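Local coordinates for protein serine acetyltransferase (Entamoeba histolytica, PDB 3Q1X) that probably transfers an acetyl group from acetyl-CoA to L-serine, giving the O-acetylserine used in cysteine biosynthesis, at residues S63-T66 / K67-Y71; A116-G119 / L120-I124; P224-G227 / D228-I232. One frame throughout, in Å; residues are numbered along the deposited sequence.

Interaction 1 of 3, residues S63-T66 / K67-Y71; sequences SELT and KLVDY
Leu65 and Val69 sit one turn apart on the inner face of helix 59-79. Val69 N donates to Leu65 O at 2.8 Å, an ordinary alpha-helical i to i+4 bond. Beside that bond the packing is tight, with both CB and CG2 of Val69 resting 3.4 Å from the same Leu65 O. With CG2 on the backbone-N side of Val69, one methyl reaches back over the preceding turn, though the methyl pair itself is a longer contact, Leu65 CD1 standing 4.4 Å from Val69 CG2. Both side chains run into Leu93 on helix 82-113 and Ile5 on helix 2-18. Leu68 faces helix 36-45, where it meets Leu41 and Ile44, so the helix is wedged among three others in the all-helical part of the subunit.

The polar flank is looser. Exposed Lys67 lays its CG 3.5 Å from Ser63 O, then bends near its end, leaving NZ 4.1 Å from Ser63 OG and 5.5 Å from Glu64 OE1. Neither is a bond: Glu64, buried and folded back on itself at chi2 (-66°), spends that oxygen on a salt bridge with Lys40 of helix 36-45. Further along, Thr66 and Asp70 lie side by side and point the same way. Thr66 OG1 lies beside its own backbone N (chi1 -59°) and bonds back to Ala62 O, which leaves the methyl CG2 to meet Asp70 OD2 at 3.6 Å.

Backbone bonds run through the whole turn; what differs between its sides is the side chains, apolar within and polar or charged without. The ammonium of Lys67 is bonded to neither Glu64 nor Ser63, and any attraction between Lys67 and Glu64 is probably a diffuse electrostatic one rather than a fixed pairing.

Interaction 2 of 3, residues A116-G119 / L120-I124; sequences AAPG and LSLII
This is a local turn contact in which Ala117, Pro118 and Gly119 fold back on Leu122 and Ile123, at the place where the loop after helix 82-113 runs into helix 120-126. Much of it is apolar. The ring of Pro118 and the side chain of Leu122 cross at about a right angle, with Leu122 CD2 set 3.7 Å from Pro118 CD and 3.8 Å from Pro118 CG. The CB of Leu122 points at the incoming loop, and chi2 (62°) turns CD2 back onto the ring.

Ile123 works at a different spot. Its CG1 passes 3.8 Å from Gly119 O, and the extended chain beyond carries CD1 to the methyl CB of Ala117, 3.9 Å away. Ala117 and Ile123 are both buried, and Ile123 also packs on Leu107 and Ala110 of helix 82-113, tying the turn to the helix that precedes it. Gly119 itself is nearly fully stretched in both phi and psi, a conformation glycine adopts easily, and from there the chain winds into the helix.

In the fold, the turn belongs to the helical part of the serine acetyltransferase subunit, at the end that approaches the left-handed beta-helix of a neighbour. Arg218 of the second subunit donates its NH2 to Ala117 O, and Tyr149 of the same neighbour packs on Pro118. A bound serine touches Ala116, with the side chain of Ala117 about 8 Å from it, so the loop borders an occupied ligand site.

Polar bonding across the turn is slight by comparison: Leu122 N gives a weak hydrogen bond to Gly119 O at 3.3 Å, bent to 143° at the hydrogen.

Interaction 3 of 3, residues P224-G227 / D228-I232; sequences PTVG and DYVTI
Gly227 O and Val230 N are joined through water 1, which sits inside the bend of the chain. The water donates to Gly227 O at 2.8 Å and accepts from Val230 N at 3.1 Å, thereby serving a carbonyl and an amide that have no hydrogen bond to each other. No direct backbone bond spans the two segments, and this bridge does the polar work of the corner.

Next to it lies the apolar part. Val226 and Val230 meet at a slant: Val226 CG1 comes 3.6 Å from both CB and CG2 of Val230, with Val230 CG1 hardly farther off. One methyl of Val226 thus presses into the branch point of Val230. It does so because CG1 is anti to the backbone N (chi1 174°) and so lies on the carbonyl side, where the chain is about to turn. Val230 CG2 also closes to 3.8 Å from Gly227 O.

The bend is a corner of the left-handed beta-helix, taking the chain from strand 225-226 in one parallel sheet to strand 231-232 in another. Val226 and Ile232, six residues apart as the hexapeptide repeat requires, both pack on Leu204 of strand 203-205, the preceding side of the same coil. Tyr229, with phi 57° and psi 44°, supplies the left-handed backbone step; its ring stacks with Trp195, and its OH bonds to Glu212 of the second subunit. Asp228 OD1 takes the backbone N-H of Glu194, while Asp228 N donates to Ser246 OG.

Inside the corner, then, valine methyls fill the turn and a water pairs Gly227 O with Val230 N, whereas the polar side chains outside it, Asp228 and Tyr229, are committed to a neighbouring coil and to the other subunit.

In the fold
Along the chain the three contacts follow in series, with interaction 1 and interaction 3 on opposite sides of the chain's centre, about 35 Å apart between centres. Interactions 1 and 2 belong to the helical part and both lean on helix 82-113, whereas interaction 3 lies in the beta-helix. All are partly buried, each with an apolar inner side. Their backbone chemistry differs: a full set of helical bonds in 63-71, one weak bond where 116-124 enters a helix, and only a water bridge at the corner 224-232. Interactions 2 and 3 both touch the second subunit; no other protein chain of the assembly reaches interaction 1.

Interaction 1 of 3, residues S63-T66 / K67-Y71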
loop_
_atom_site.group_PDB
_atom_site.type_symbol
_atom_site.label_atom_id
_atom_site.label_comp_id
_atom_site.label_asym_id
_atom_site.label_seq_id
_atom_site.Cartn_x
_atom_site.Cartn_y
_atom_site.Cartn_z
ATOM N N SER A 63 -15.007 12.486 25.377
ATOM C CA SER A 63 -15.781 11.369 24.830
ATOM C C SER A 63 -14.966 10.516 23.851
ATOM O O SER A 63 -14.905 9.293 23.991
ATOM C CB SER A 63 -17.060 11.888 24.160
ATOM O OG SER A 63 -17.902 10.821 23.747
ATOM N N GLU A 64 -14.325 11.161 22.878
ATOM C CA GLU A 64 -13.484 10.441 21.914
ATOM C C GLU A 64 -12.257 9.819 22.571
ATOM O O GLU A 64 -11.866 8.691 22.243
ATOM C CB GLU A 64 -13.059 11.356 20.760
ATOM C CG GLU A 64 -14.217 12.002 19.986
ATOM C CD GLU A 64 -15.088 11.018 19.207
ATOM O OE1 GLU A 64 -14.698 9.845 19.004
ATOM O OE2 GLU A 64 -16.187 11.436 18.788
ATOM N N LEU A 65 -11.666 10.546 23.517
ATOM C CA LEU A 65 -10.495 10.047 24.226
ATOM C C LEU A 65 -10.830 8.775 25.010
ATOM O O LEU A 65 -10.026 7.836 25.052
ATOM C CB LEU A 65 -9.905 11.130 25.138
ATOM C CG LEU A 65 -8.600 10.795 25.856
ATOM C CD1 LEU A 65 -7.541 10.304 24.879
ATOM C CD2 LEU A 65 -8.094 11.998 26.643
ATOM N N THR A 66 -12.020 8.751 25.616
ATOM C CA THR A 66 -12.536 7.582 26.336
ATOM C C THR A 66 -12.708 6.383 25.402
ATOM O O THR A 66 -12.316 5.264 25.746
ATOM C CB THR A 66 -13.884 7.916 27.037
ATOM O OG1 THR A 66 -13.673 8.998 27.952
ATOM C CG2 THR A 66 -14.440 6.705 27.812
ATOM N N LYS A 67 -13.296 6.618 24.228
ATOM C CA LYS A 67 -13.481 5.550 23.245
ATOM C C LYS A 67 -12.142 4.953 22.830
ATOM O O LYS A 67 -12.005 3.729 22.757
ATOM C CB LYS A 67 -14.246 6.039 22.014
ATOM C CG LYS A 67 -15.708 6.346 22.268
ATOM C CD LYS A 67 -16.488 6.320 20.957
ATOM C CE LYS A 67 -17.544 7.419 20.887
ATOM N NZ LYS A 67 -18.629 7.255 21.891
ATOM N N LEU A 68 -11.164 5.820 22.576
ATOM C CA LEU A 68 -9.798 5.386 22.254
ATOM C C LEU A 68 -9.136 4.613 23.393
ATOM O O LEU A 68 -8.562 3.546 23.171
ATOM C CB LEU A 68 -8.914 6.573 21.857
ATOM C CG LEU A 68 -7.497 6.219 21.374
ATOM C CD1 LEU A 68 -7.498 5.405 20.076
ATOM C CD2 LEU A 68 -6.653 7.458 21.234
ATOM N N VAL A 69 -9.207 5.165 24.605
ATOM C CA VAL A 69 -8.644 4.522 25.788
ATOM C C VAL A 69 -9.251 3.132 26.001
ATOM O O VAL A 69 -8.532 2.162 26.238
ATOM C CB VAL A 69 -8.816 5.421 27.055
ATOM C CG1 VAL A 69 -8.835 4.590 28.336
ATOM C CG2 VAL A 69 -7.716 6.466 27.102
ATOM N N ASP A 70 -10.571 3.034 25.898
ATOM C CA ASP A 70 -11.234 1.747 26.099
ATOM C C ASP A 70 -10.791 0.720 25.054
ATOM O O ASP A 70 -10.574 -0.447 25.386
ATOM C CB ASP A 70 -12.755 1.905 26.122
ATOM C CG ASP A 70 -13.264 2.549 27.413
ATOM O OD1 ASP A 70 -12.573 2.490 28.456
ATOM O OD2 ASP A 70 -14.381 3.108 27.388
ATOM N N TYR A 71 -10.619 1.173 23.810
ATOM C CA TYR A 71 -10.216 0.300 22.705
ATOM C C TYR A 71 -8.783 -0.214 22.874
ATOM O O TYR A 71 -8.537 -1.424 22.748
ATOM C CB TYR A 71 -10.393 1.014 21.359
ATOM C CG TYR A 71 -10.064 0.165 20.145
ATOM C CD1 TYR A 71 -11.063 -0.523 19.455
ATOM C CD2 TYR A 71 -8.754 0.061 19.680
ATOM C CE1 TYR A 71 -10.759 -1.305 18.328
ATOM C CE2 TYR A 71 -8.439 -0.717 18.564
ATOM C CZ TYR A 71 -9.442 -1.396 17.895
ATOM O OH TYR A 71 -9.122 -2.161 16.791
#

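Interaction 2 of 3, residues A116-G119 / L120-I124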
loop_
_atom_site.group_PDB
_atom_site.type_symbol
_atom_site.label_atom_id
_atom_site.label_comp_id
_atom_site.label_asym_id
_atom_site.label_seq_id
_atom_site.Cartn_x
_atom_site.Cartn_y
_atom_site.Cartn_z
ATOM N N ALA A 116 4.218 21.366 -2.750
ATOM C CA ALA A 116 2.876 20.964 -3.173
ATOM C C ALA A 116 1.791 21.238 -2.131
ATOM O O ALA A 116 0.614 21.199 -2.466
ATOM C CB ALA A 116 2.860 19.480 -3.597
ATOM N N ALA A 117 2.175 21.517 -0.881
ATOM C CA ALA A 117 1.196 21.706 0.194
ATOM C C ALA A 117 0.624 23.126 0.194
ATOM O O ALA A 117 1.377 24.087 0.295
ATOM C CB ALA A 117 1.805 21.372 1.572
ATOM N N PRO A 118 -0.716 23.259 0.088
ATOM C CA PRO A 118 -1.365 24.581 0.061
ATOM C C PRO A 118 -1.616 25.197 1.453
ATOM O O PRO A 118 -1.804 26.421 1.567
ATOM C CB PRO A 118 -2.696 24.287 -0.630
ATOM C CG PRO A 118 -2.994 22.864 -0.248
ATOM C CD PRO A 118 -1.662 22.177 -0.245
ATOM N N GLY A 119 -1.640 24.355 2.481
ATOM C CA GLY A 119 -1.865 24.780 3.876
ATOM C C GLY A 119 -1.877 23.570 4.792
ATOM O O GLY A 119 -1.952 22.434 4.318
ATOM N N LEU A 120 -1.780 23.802 6.100
ATOM C CA LEU A 120 -1.741 22.704 7.070
ATOM C C LEU A 120 -2.984 21.827 6.995
ATOM O O LEU A 120 -2.890 20.619 7.184
ATOM C CB LEU A 120 -1.527 23.210 8.507
ATOM C CG LEU A 120 -0.212 23.946 8.802
ATOM C CD1 LEU A 120 0.037 24.053 10.286
ATOM C CD2 LEU A 120 0.973 23.255 8.155
ATOM N N SER A 121 -4.130 22.441 6.703
ATOM C CA SER A 121 -5.393 21.707 6.628
ATOM C C SER A 121 -5.340 20.468 5.728
ATOM O O SER A 121 -5.924 19.458 6.081
ATOM C CB SER A 121 -6.586 22.608 6.256
ATOM O OG SER A 121 -6.576 22.988 4.902
ATOM N N LEU A 122 -4.649 20.539 4.583
ATOM C CA LEU A 122 -4.582 19.389 3.659
ATOM C C LEU A 122 -3.649 18.289 4.164
ATOM O O LEU A 122 -3.890 17.092 3.938
ATOM C CB LEU A 122 -4.152 19.822 2.253
ATOM C CG LEU A 122 -4.402 18.740 1.194
ATOM C CD1 LEU A 122 -5.907 18.427 1.087
ATOM C CD2 LEU A 122 -3.842 19.165 -0.135
ATOM N N ILE A 123 -2.583 18.705 4.845
ATOM C CA ILE A 123 -1.645 17.781 5.467
ATOM C C ILE A 123 -2.334 16.990 6.568
ATOM O O ILE A 123 -2.243 15.756 6.618
ATOM C CB ILE A 123 -0.395 18.532 6.000
ATOM C CG1 ILE A 123 0.207 19.396 4.883
ATOM C CG2 ILE A 123 0.632 17.538 6.540
ATOM C CD1 ILE A 123 1.444 20.203 5.287
ATOM N N ILE A 124 -3.051 17.721 7.419
ATOM C CA ILE A 124 -3.864 17.155 8.482
ATOM C C ILE A 124 -4.905 16.185 7.935
ATOM O O ILE A 124 -5.059 15.090 8.456
ATOM C CB ILE A 124 -4.550 18.269 9.299
ATOM C CG1 ILE A 124 -3.470 19.100 10.011
ATOM C CG2 ILE A 124 -5.612 17.673 10.242
ATOM C CD1 ILE A 124 -3.956 20.334 10.734
#

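Interaction 3 of 3, residues P224-G227 / D228-I232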
loop_
_atom_site.group_PDB
_atom_site.type_symbol
_atom_site.label_atom_id
_atom_site.label_comp_id
_atom_site.label_asym_id
_atom_site.label_seq_id
_atom_site.Cartn_x
_atom_site.Cartn_y
_atom_site.Cartn_z
ATOM N N PRO A 224 19.994 2.103 12.015
ATOM C CA PRO A 224 20.776 3.342 12.058
ATOM C C PRO A 224 20.377 4.343 13.138
ATOM O O PRO A 224 19.240 4.348 13.614
ATOM C CB PRO A 224 20.526 3.962 10.676
ATOM C CG PRO A 224 20.158 2.812 9.803
ATOM C CD PRO A 224 19.369 1.905 10.692
ATOM N N THR A 225 21.335 5.180 13.521
ATOM C CA THR A 225 21.073 6.373 14.307
ATOM C C THR A 225 21.333 7.551 13.383
ATOM O O THR A 225 22.367 7.614 12.706
ATOM C CB THR A 225 21.971 6.447 15.559
ATOM O OG1 THR A 225 21.680 5.341 16.420
ATOM C CG2 THR A 225 21.762 7.758 16.317
ATOM N N VAL A 226 20.372 8.464 13.342
ATOM C CA VAL A 226 20.401 9.602 12.439
ATOM C C VAL A 226 20.296 10.883 13.270
ATOM O O VAL A 226 19.479 10.968 14.187
ATOM C CB VAL A 226 19.248 9.494 11.393
ATOM C CG1 VAL A 226 19.161 10.726 10.548
ATOM C CG2 VAL A 226 19.430 8.269 10.494
ATOM N N GLY A 227 21.141 11.865 12.961
ATOM C CA GLY A 227 21.174 13.142 13.686
ATOM C C GLY A 227 20.075 14.100 13.264
ATOM O O GLY A 227 18.999 13.674 12.821
ATOM N N ASP A 228 20.345 15.397 13.409
ATOM C CA ASP A 228 19.375 16.451 13.103
ATOM C C ASP A 228 19.574 17.010 11.699
ATOM O O ASP A 228 20.679 16.962 11.153
ATOM C CB ASP A 228 19.481 17.582 14.131
ATOM C CG ASP A 228 19.310 17.096 15.560
ATOM O OD1 ASP A 228 18.567 16.121 15.788
ATOM O OD2 ASP A 228 19.909 17.708 16.469
ATOM N N TYR A 229 18.499 17.522 11.108
ATOM C CA TYR A 229 18.558 18.156 9.788
ATOM C C TYR A 229 19.126 17.237 8.699
ATOM O O TYR A 229 19.960 17.649 7.881
ATOM C CB TYR A 229 19.341 19.468 9.863
ATOM C CG TYR A 229 18.683 20.501 10.738
ATOM C CD1 TYR A 229 17.688 21.329 10.230
ATOM C CD2 TYR A 229 19.046 20.643 12.080
ATOM C CE1 TYR A 229 17.068 22.272 11.028
ATOM C CE2 TYR A 229 18.431 21.592 12.891
ATOM C CZ TYR A 229 17.445 22.403 12.354
ATOM O OH TYR A 229 16.827 23.352 13.139
ATOM N N VAL A 230 18.663 15.991 8.704
ATOM C CA VAL A 230 19.063 15.006 7.715
ATOM C C VAL A 230 17.962 14.856 6.680
ATOM O O VAL A 230 16.775 14.794 7.027
ATOM C CB VAL A 230 19.355 13.644 8.375
ATOM C CG1 VAL A 230 19.609 12.549 7.334
ATOM C CG2 VAL A 230 20.525 13.774 9.341
ATOM N N THR A 231 18.362 14.821 5.413
ATOM C CA THR A 231 17.435 14.547 4.315
ATOM C C THR A 231 17.843 13.261 3.614
ATOM O O THR A 231 18.993 13.110 3.183
ATOM C CB THR A 231 17.372 15.712 3.308
ATOM O OG1 THR A 231 17.194 16.937 4.020
ATOM C CG2 THR A 231 16.211 15.530 2.326
ATOM N N ILE A 232 16.899 12.330 3.498
ATOM C CA ILE A 232 17.203 11.034 2.913
ATOM C C ILE A 232 16.409 10.857 1.630
ATOM O O ILE A 232 15.183 10.728 1.658
ATOM C CB ILE A 232 16.954 9.863 3.896
ATOM C CG1 ILE A 232 17.613 10.161 5.243
ATOM C CG2 ILE A 232 17.524 8.570 3.327
ATOM C CD1 ILE A 232 17.338 9.155 6.309
HETATM O O HOH W 1 17.173 14.697 11.033
#